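Local coordinates for protein D-mandelate dehydrogenase (Rhodotorula graminis, PDB 2W2K) that probably interconverts D-mandelate and the matching 2-oxoacid with a nicotinamide cofactor, as a D-isomer specific 2-hydroxyacid dehydrogenase, at residues 19-23 / 320-324; 105-110 / 334-338; 118-122 / 177-182. All blocks are in the same frame, centred on the assembly; numbering follows the deposited sequence.

In the fold
Helix 17-26, near the N terminus, waits almost the whole chain for its partner: contact 1 brings residues 320-324 of the last long helix, 310-330, back against it. Strand 105-107, the outermost strand of the N-terminal parallel sheet, meets residues 334-338 in contact 2, so the loops closed by contacts 1 and 2 cross, and both bind the C-terminal end of the chain to the first domain. The two contacts touch where Asn323 meets Leu334 to Thr336. Contact 3 sits within both loops, joining helix 114-130 to helix 173-185 in the coenzyme-binding half, its centre about 31 Å from that of contact 1 and 25 Å from that of contact 2.

Contact 1. Residues 19-23 / 320-324; sequences LWSDF and TMTNI
Met321 reaches across to helix 17-26 and sets its sulfur among Leu19, Trp20 and Phe23. Its SD lies 3.7 Å from the backbone O of Leu19 and within van der Waals range of Leu19 CG, while Trp20 CE3 comes to 3.9 Å from Met321 SD. The sulfur meets the indole at its edge, nearly in the ring plane, in a Met-aromatic contact. Phe23 is approached differently: Met321 SD stands obliquely to that ring, 5.1 Å from its centroid, and Met321 CB packs on Phe23 CD1 at 3.9 Å.

Phe23 in turn leans its ring edge on the neighbouring helix. Phe23 CE1 is 3.6 Å from the carbonyl O of Met321, which lies near the ring plane, and Phe23 CZ meets Ile324 CG2 at 4.0 Å. With CG anti to its backbone N (chi1 -163°), the ring leaves helix 17-26 in the direction of Met321 and Ile324. The thioether gets its place from a chain that runs out nearly straight through chi2, which carries SD to the backbone of Leu19 and Trp20, and bends at chi3. The Leu19 and Met321 side chains lie alongside each other, pointing opposite ways, with Leu19 CD2 beside Met321 CB.

No hydrogen bond joins the two segments; apolar packing holds them, with axes 10.8 Å apart and inclined by 33°. Thr322 spends its hydroxyl within its own helix, on the Arg318 carbonyl. Beneath both helices lies the sheet: Ile56 of strand 54-57 touches Phe23, Met321 and Ile324, and Val6 and Val29 back the Phe23 ring. Two helices packed side by side over one parallel sheet make up one layer of the flavodoxin-like N-terminal domain of this dehydrogenase family, here completed by the C-terminal helix 310-330.

Contact 2. Residues 105-110 / 334-338; sequences AFANSR and LLTPA
Thr336 faces the turn after strand 105-107 with two branches put to different uses. Its OG1 donates to the backbone O of Asn108 at 2.7 Å, arriving above the carbonyl plane, 37° out of it. Its CG2 points to Arg110, sitting over one face of the guanidinium at 4.1 Å from Arg110 NH2. The split follows from chi1 of 52°, which tucks OG1 between the backbone N and carbonyl carbon and sends CG2 anti to the latter. The Arg110 chain bends at chi3.

Asn108 crosses Thr336 at a slant. Its OD1 turns back to accept from Arg110 N at 3.2 Å, closing an Asx turn, while its ND2 lies beside Ala338 CB. One water accepts a hydrogen bond from Arg110 NE and donates to Asn108 OD1 and Pro337 O; another links Arg110 NH2 to that same proline oxygen. Arg110 is thereby tied to the opposing segment through solvent.

Further back, Ala338 CB lies 4.1 Å from Phe106 CD2, and the carbonyl O of Ala338 lies at the ring edge. Across the strand, Leu334 CD1 packs on the methyls of Ala105 and Ala107, 4.1 Å from each CB. Between these two patches Ala338 N donates almost straight to Phe106 O (3.1 Å, 170°), and a weak bond runs from Asn108 N to Thr336 O; these two bonds flank Ala107 and Pro337, a single beta bridge.

Phe106 also meets Phe84 edge-to-face, and strand 105-107 bonds to its neighbour 83-86. Through the Ala107-Pro337 bridge the C-terminal tail lies along the outer edge strand of the parallel sheet in the N-terminal flavodoxin-like domain.

Contact 3. Residues 118-122 / 177-182; sequences SDLAL and EIARKA
Lys181 sends its ammonium group across to helix 114-130, where two oxygens receive it. Lys181 NZ donates to Asp119 OD1 at 2.7 Å in a salt bridge and to Ser118 OG at 2.8 Å. The carboxylate is approached from above its plane, 51° out of it, with the lysine chain crossing the aspartate at about a right angle. Extended beyond CG, Lys181 reaches its full length, while chi1 of 63° holds Ser118 OG back near its own helix, where its one proton can serve the carbonyl of Asp114 or Thr115. Because this lysine is buried, the neighbouring carboxylate probably helps keep it charged.

Glu177, one turn earlier, supplies its CB to Ser118 OG at 3.5 Å but turns its carboxylate to Arg180. That arginine grips it side-on, NE to OE2 and NH2 to OE1, both oxygens met on the syn side; it also bonds to the backbone of the other subunit.

Helix 173-185 follows the first strand of the coenzyme-binding Rossmann fold, 165-169, and Ala173 and Ile174 at its start bind NAD(+). Helix 114-130 leans on it at 48°, the axes 9.0 Å apart, close enough to bring the Ser118 and Ile178 CA atoms to 4.9 Å.

Beside the polar group the packing is apolar, tight only where Ile178 CD1 presses on Ala121 CB at 3.5 Å; Ile178 CG1 lies against Ser118 CB. Ala121 touches Thr255, another NAD(+)-binding residue. Farther along, Leu122 reaches over with CD1, meeting Lys181 CB at 4.1 Å and Ala182 beside it.

Contact 1. Residues 19-23 / 320-324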
loop_
_atom_site.group_PDB
_atom_site.type_symbol
_atom_site.label_atom_id
_atom_site.label_comp_id
_atom_site.label_asym_id
_atom_site.label_seq_id
_atom_site.Cartn_x
_atom_site.Cartn_y
_atom_site.Cartn_z
ATOM N N LEU B 19 21.945 -15.590 -21.065
ATOM C CA LEU B 19 21.361 -15.079 -22.309
ATOM C C LEU B 19 22.263 -14.027 -22.978
ATOM O O LEU B 19 22.388 -14.026 -24.205
ATOM C CB LEU B 19 19.949 -14.514 -22.086
ATOM C CG LEU B 19 19.042 -14.383 -23.332
ATOM C CD1 LEU B 19 18.751 -15.757 -23.972
ATOM C CD2 LEU B 19 17.726 -13.636 -22.981
ATOM N N TRP B 20 22.909 -13.165 -22.183
ATOM C CA TRP B 20 23.879 -12.178 -22.721
ATOM C C TRP B 20 25.142 -12.816 -23.342
ATOM O O TRP B 20 25.652 -12.318 -24.364
ATOM C CB TRP B 20 24.233 -11.097 -21.661
ATOM C CG TRP B 20 25.147 -9.899 -22.101
ATOM C CD1 TRP B 20 26.342 -9.532 -21.532
ATOM C CD2 TRP B 20 24.886 -8.917 -23.133
ATOM N NE1 TRP B 20 26.851 -8.399 -22.163
ATOM C CE2 TRP B 20 25.979 -8.006 -23.143
ATOM C CE3 TRP B 20 23.840 -8.721 -24.052
ATOM C CZ2 TRP B 20 26.060 -6.930 -24.050
ATOM C CZ3 TRP B 20 23.925 -7.635 -24.961
ATOM C CH2 TRP B 20 25.018 -6.761 -24.940
ATOM N N SER B 21 25.679 -13.875 -22.719
ATOM C CA SER B 21 26.815 -14.604 -23.318
ATOM C C SER B 21 26.433 -15.244 -24.658
ATOM O O SER B 21 27.210 -15.170 -25.624
ATOM C CB SER B 21 27.388 -15.653 -22.337
ATOM O OG SER B 21 27.979 -14.996 -21.221
ATOM N N ASP B 22 25.238 -15.849 -24.718
ATOM C CA ASP B 22 24.642 -16.380 -25.974
ATOM C C ASP B 22 24.537 -15.305 -27.070
ATOM O O ASP B 22 24.886 -15.538 -28.254
ATOM C CB ASP B 22 23.262 -17.026 -25.680
ATOM C CG ASP B 22 22.611 -17.638 -26.907
ATOM O OD1 ASP B 22 23.117 -18.673 -27.414
ATOM O OD2 ASP B 22 21.560 -17.111 -27.360
ATOM N N PHE B 23 24.068 -14.128 -26.667
ATOM C CA PHE B 23 23.869 -12.971 -27.581
ATOM C C PHE B 23 25.213 -12.551 -28.184
ATOM O O PHE B 23 25.303 -12.315 -29.391
ATOM C CB PHE B 23 23.195 -11.788 -26.830
ATOM C CG PHE B 23 22.573 -10.727 -27.751
ATOM C CD1 PHE B 23 21.300 -10.916 -28.282
ATOM C CD2 PHE B 23 23.262 -9.538 -28.065
ATOM C CE1 PHE B 23 20.708 -9.955 -29.111
ATOM C CE2 PHE B 23 22.661 -8.540 -28.917
ATOM C CZ PHE B 23 21.389 -8.769 -29.443
ATOM N N THR B 320 14.376 -7.440 -25.154
ATOM C CA THR B 320 15.309 -6.786 -26.116
ATOM C C THR B 320 16.174 -7.808 -26.875
ATOM O O THR B 320 16.264 -7.752 -28.115
ATOM C CB THR B 320 16.190 -5.682 -25.465
ATOM O OG1 THR B 320 16.911 -6.212 -24.331
ATOM C CG2 THR B 320 15.313 -4.445 -25.035
ATOM N N MET B 321 16.803 -8.737 -26.138
ATOM C CA MET B 321 17.683 -9.757 -26.755
ATOM C C MET B 321 16.901 -10.719 -27.662
ATOM O O MET B 321 17.320 -10.982 -28.800
ATOM C CB MET B 321 18.462 -10.542 -25.685
ATOM C CG MET B 321 19.528 -9.724 -24.915
ATOM S SD MET B 321 20.583 -10.764 -23.845
ATOM C CE MET B 321 20.121 -10.216 -22.206
ATOM N N THR B 322 15.762 -11.231 -27.164
ATOM C CA THR B 322 14.905 -12.161 -27.917
ATOM C C THR B 322 14.301 -11.552 -29.185
ATOM O O THR B 322 14.254 -12.209 -30.234
ATOM C CB THR B 322 13.778 -12.794 -26.992
ATOM O OG1 THR B 322 14.392 -13.462 -25.870
ATOM C CG2 THR B 322 12.910 -13.788 -27.764
ATOM N N ASN B 323 13.841 -10.299 -29.096
ATOM C CA ASN B 323 13.339 -9.577 -30.273
ATOM C C ASN B 323 14.353 -9.551 -31.436
ATOM O O ASN B 323 14.018 -9.888 -32.601
ATOM C CB ASN B 323 12.912 -8.152 -29.891
ATOM C CG ASN B 323 11.440 -8.056 -29.405
ATOM O OD1 ASN B 323 11.132 -7.338 -28.428
ATOM N ND2 ASN B 323 10.550 -8.747 -30.082
ATOM N N ILE B 324 15.590 -9.169 -31.131
ATOM C CA ILE B 324 16.643 -9.054 -32.173
ATOM C C ILE B 324 17.050 -10.442 -32.752
ATOM O O ILE B 324 17.239 -10.601 -33.982
ATOM C CB ILE B 324 17.853 -8.219 -31.644
ATOM C CG1 ILE B 324 17.439 -6.740 -31.426
ATOM C CG2 ILE B 324 19.054 -8.290 -32.601
ATOM C CD1 ILE B 324 18.448 -5.933 -30.583
#

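Contact 2. Residues 105-110 / 334-338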
loop_
_atom_site.group_PDB
_atom_site.type_symbol
_atom_site.label_atom_id
_atom_site.label_comp_id
_atom_site.label_asym_id
_atom_site.label_seq_id
_atom_site.Cartn_x
_atom_site.Cartn_y
_atom_site.Cartn_z
ATOM N N ALA B 105 12.612 -1.239 -38.320
ATOM C CA ALA B 105 11.570 -1.737 -37.415
ATOM C C ALA B 105 11.924 -1.384 -35.971
ATOM O O ALA B 105 13.093 -1.451 -35.589
ATOM C CB ALA B 105 11.438 -3.281 -37.558
ATOM N N PHE B 106 10.921 -1.017 -35.170
ATOM C CA PHE B 106 11.136 -0.703 -33.740
ATOM C C PHE B 106 10.327 -1.650 -32.820
ATOM O O PHE B 106 9.203 -2.054 -33.147
ATOM C CB PHE B 106 10.795 0.777 -33.448
ATOM C CG PHE B 106 11.146 1.245 -32.032
ATOM C CD1 PHE B 106 12.487 1.421 -31.641
ATOM C CD2 PHE B 106 10.131 1.555 -31.110
ATOM C CE1 PHE B 106 12.823 1.859 -30.330
ATOM C CE2 PHE B 106 10.450 1.993 -29.804
ATOM C CZ PHE B 106 11.812 2.138 -29.416
ATOM N N ALA B 107 10.917 -1.994 -31.681
ATOM C CA ALA B 107 10.232 -2.690 -30.590
ATOM C C ALA B 107 10.529 -1.997 -29.262
ATOM O O ALA B 107 11.701 -1.690 -28.954
ATOM C CB ALA B 107 10.694 -4.150 -30.517
ATOM N N ASN B 108 9.475 -1.743 -28.479
ATOM C CA ASN B 108 9.654 -1.417 -27.056
ATOM C C ASN B 108 9.611 -2.721 -26.215
ATOM O O ASN B 108 9.791 -3.818 -26.760
ATOM C CB ASN B 108 8.623 -0.378 -26.581
ATOM C CG ASN B 108 7.167 -0.844 -26.758
ATOM O OD1 ASN B 108 6.887 -2.028 -26.912
ATOM N ND2 ASN B 108 6.222 0.116 -26.692
ATOM N N SER B 109 9.410 -2.594 -24.905
ATOM C CA SER B 109 9.308 -3.743 -24.005
ATOM C C SER B 109 7.943 -3.689 -23.282
ATOM O O SER B 109 7.858 -3.926 -22.077
ATOM C CB SER B 109 10.521 -3.786 -23.026
ATOM O OG SER B 109 11.767 -3.891 -23.744
ATOM N N ARG B 110 6.884 -3.380 -24.045
ATOM C CA ARG B 110 5.490 -3.377 -23.534
ATOM C C ARG B 110 5.117 -4.632 -22.709
ATOM O O ARG B 110 5.336 -5.798 -23.146
ATOM C CB ARG B 110 4.486 -3.157 -24.697
ATOM C CG ARG B 110 3.000 -3.245 -24.302
ATOM C CD ARG B 110 2.045 -3.192 -25.525
ATOM N NE ARG B 110 2.393 -4.152 -26.576
ATOM C CZ ARG B 110 2.116 -5.458 -26.555
ATOM N NH1 ARG B 110 1.480 -6.015 -25.522
ATOM N NH2 ARG B 110 2.509 -6.224 -27.558
ATOM N N LEU B 334 8.683 -9.740 -34.538
ATOM C CA LEU B 334 8.897 -9.147 -33.199
ATOM C C LEU B 334 7.729 -9.482 -32.249
ATOM O O LEU B 334 6.570 -9.596 -32.678
ATOM C CB LEU B 334 9.049 -7.608 -33.311
ATOM C CG LEU B 334 10.227 -6.981 -34.105
ATOM C CD1 LEU B 334 10.043 -5.442 -34.329
ATOM C CD2 LEU B 334 11.566 -7.292 -33.439
ATOM N N LEU B 335 8.050 -9.657 -30.971
ATOM C CA LEU B 335 7.050 -9.938 -29.921
ATOM C C LEU B 335 6.293 -8.667 -29.507
ATOM O O LEU B 335 5.087 -8.713 -29.201
ATOM C CB LEU B 335 7.735 -10.560 -28.700
ATOM C CG LEU B 335 8.437 -11.927 -28.819
ATOM C CD1 LEU B 335 9.314 -12.211 -27.582
ATOM C CD2 LEU B 335 7.441 -13.073 -29.074
ATOM N N THR B 336 7.006 -7.537 -29.514
ATOM C CA THR B 336 6.482 -6.240 -29.018
ATOM C C THR B 336 6.749 -5.059 -29.968
ATOM O O THR B 336 7.384 -4.075 -29.585
ATOM C CB THR B 336 7.016 -5.890 -27.588
ATOM O OG1 THR B 336 8.460 -5.976 -27.557
ATOM C CG2 THR B 336 6.425 -6.833 -26.525
ATOM N N PRO B 337 6.231 -5.130 -31.211
ATOM C CA PRO B 337 6.466 -4.027 -32.137
ATOM C C PRO B 337 5.744 -2.760 -31.685
ATOM O O PRO B 337 4.707 -2.840 -30.998
ATOM C CB PRO B 337 5.826 -4.520 -33.437
ATOM C CG PRO B 337 4.766 -5.497 -32.987
ATOM C CD PRO B 337 5.411 -6.196 -31.826
ATOM N N ALA B 338 6.323 -1.614 -32.037
ATOM C CA ALA B 338 5.657 -0.317 -31.934
ATOM C C ALA B 338 5.913 0.467 -33.215
ATOM O O ALA B 338 7.069 0.570 -33.677
ATOM C CB ALA B 338 6.150 0.466 -30.701
HETATM O O HOH W 1 8.343 0.153 -35.977
HETATM O O HOH W 2 4.497 -2.820 -28.150
HETATM O O HOH W 3 2.771 -4.736 -30.060
#

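Contact 3. Residues 118-122 / 177-182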
loop_
_atom_site.group_PDB
_atom_site.type_symbol
_atom_site.label_atom_id
_atom_site.label_comp_id
_atom_site.label_asym_id
_atom_site.label_seq_id
_atom_site.Cartn_x
_atom_site.Cartn_y
_atom_site.Cartn_z
ATOM N N SER B 118 1.210 -1.391 -11.491
ATOM C CA SER B 118 -0.115 -1.582 -10.820
ATOM C C SER B 118 -0.023 -1.687 -9.275
ATOM O O SER B 118 -0.899 -1.152 -8.562
ATOM C CB SER B 118 -0.925 -2.748 -11.425
ATOM O OG SER B 118 -0.275 -4.020 -11.259
ATOM N N ASP B 119 1.006 -2.386 -8.767
ATOM C CA ASP B 119 1.267 -2.451 -7.305
ATOM C C ASP B 119 1.565 -1.058 -6.718
ATOM O O ASP B 119 1.098 -0.731 -5.607
ATOM C CB ASP B 119 2.471 -3.371 -7.008
ATOM C CG ASP B 119 2.120 -4.871 -7.016
ATOM O OD1 ASP B 119 0.914 -5.223 -7.091
ATOM O OD2 ASP B 119 3.073 -5.704 -6.946
ATOM N N LEU B 120 2.370 -0.245 -7.427
ATOM C CA LEU B 120 2.714 1.123 -6.934
ATOM C C LEU B 120 1.470 2.027 -6.942
ATOM O O LEU B 120 1.276 2.827 -6.012
ATOM C CB LEU B 120 3.895 1.762 -7.733
ATOM C CG LEU B 120 4.660 3.007 -7.190
ATOM C CD1 LEU B 120 3.958 4.342 -7.491
ATOM C CD2 LEU B 120 5.037 2.927 -5.677
ATOM N N ALA B 121 0.601 1.883 -7.948
ATOM C CA ALA B 121 -0.690 2.610 -7.920
ATOM C C ALA B 121 -1.580 2.205 -6.721
ATOM O O ALA B 121 -2.212 3.069 -6.086
ATOM C CB ALA B 121 -1.448 2.436 -9.266
ATOM N N LEU B 122 -1.599 0.903 -6.397
ATOM C CA LEU B 122 -2.341 0.396 -5.222
ATOM C C LEU B 122 -1.799 0.991 -3.906
ATOM O O LEU B 122 -2.586 1.350 -3.012
ATOM C CB LEU B 122 -2.361 -1.154 -5.150
ATOM C CG LEU B 122 -3.495 -1.745 -4.261
ATOM C CD1 LEU B 122 -4.867 -1.647 -4.970
ATOM C CD2 LEU B 122 -3.179 -3.202 -3.885
ATOM N N GLU B 177 -5.124 -4.407 -14.121
ATOM C CA GLU B 177 -4.490 -5.003 -12.918
ATOM C C GLU B 177 -4.708 -4.140 -11.666
ATOM O O GLU B 177 -4.963 -4.687 -10.588
ATOM C CB GLU B 177 -2.986 -5.257 -13.143
ATOM C CG GLU B 177 -2.681 -6.569 -13.907
ATOM C CD GLU B 177 -3.043 -7.813 -13.085
ATOM O OE1 GLU B 177 -2.268 -8.162 -12.162
ATOM O OE2 GLU B 177 -4.095 -8.449 -13.370
ATOM N N ILE B 178 -4.580 -2.807 -11.798
ATOM C CA ILE B 178 -5.015 -1.885 -10.731
ATOM C C ILE B 178 -6.456 -2.241 -10.253
ATOM O O ILE B 178 -6.692 -2.441 -9.043
ATOM C CB ILE B 178 -4.890 -0.354 -11.130
ATOM C CG1 ILE B 178 -3.434 0.023 -11.511
ATOM C CG2 ILE B 178 -5.398 0.551 -9.975
ATOM C CD1 ILE B 178 -3.284 1.475 -12.078
ATOM N N ALA B 179 -7.395 -2.357 -11.208
ATOM C CA ALA B 179 -8.824 -2.596 -10.896
ATOM C C ALA B 179 -9.069 -3.977 -10.290
ATOM O O ALA B 179 -9.895 -4.127 -9.391
ATOM C CB ALA B 179 -9.716 -2.398 -12.168
ATOM N N ARG B 180 -8.367 -4.989 -10.786
ATOM C CA ARG B 180 -8.503 -6.360 -10.234
ATOM C C ARG B 180 -8.101 -6.357 -8.737
ATOM O O ARG B 180 -8.813 -6.918 -7.871
ATOM C CB ARG B 180 -7.641 -7.362 -11.020
ATOM C CG ARG B 180 -7.812 -8.840 -10.564
ATOM C CD ARG B 180 -6.864 -9.817 -11.278
ATOM N NE ARG B 180 -5.457 -9.560 -11.001
ATOM C CZ ARG B 180 -4.828 -9.877 -9.860
ATOM N NH1 ARG B 180 -5.464 -10.488 -8.862
ATOM N NH2 ARG B 180 -3.553 -9.579 -9.719
ATOM N N LYS B 181 -6.977 -5.713 -8.443
ATOM C CA LYS B 181 -6.466 -5.645 -7.063
ATOM C C LYS B 181 -7.376 -4.775 -6.153
ATOM O O LYS B 181 -7.681 -5.167 -5.020
ATOM C CB LYS B 181 -4.992 -5.192 -7.075
ATOM C CG LYS B 181 -4.017 -6.233 -7.715
ATOM C CD LYS B 181 -2.615 -5.595 -8.012
ATOM C CE LYS B 181 -1.763 -6.574 -8.798
ATOM N NZ LYS B 181 -0.473 -6.004 -9.293
ATOM N N ALA B 182 -7.842 -3.636 -6.671
ATOM C CA ALA B 182 -8.707 -2.730 -5.895
ATOM C C ALA B 182 -10.123 -3.284 -5.649
ATOM O O ALA B 182 -10.673 -3.089 -4.554
ATOM C CB ALA B 182 -8.790 -1.339 -6.571
#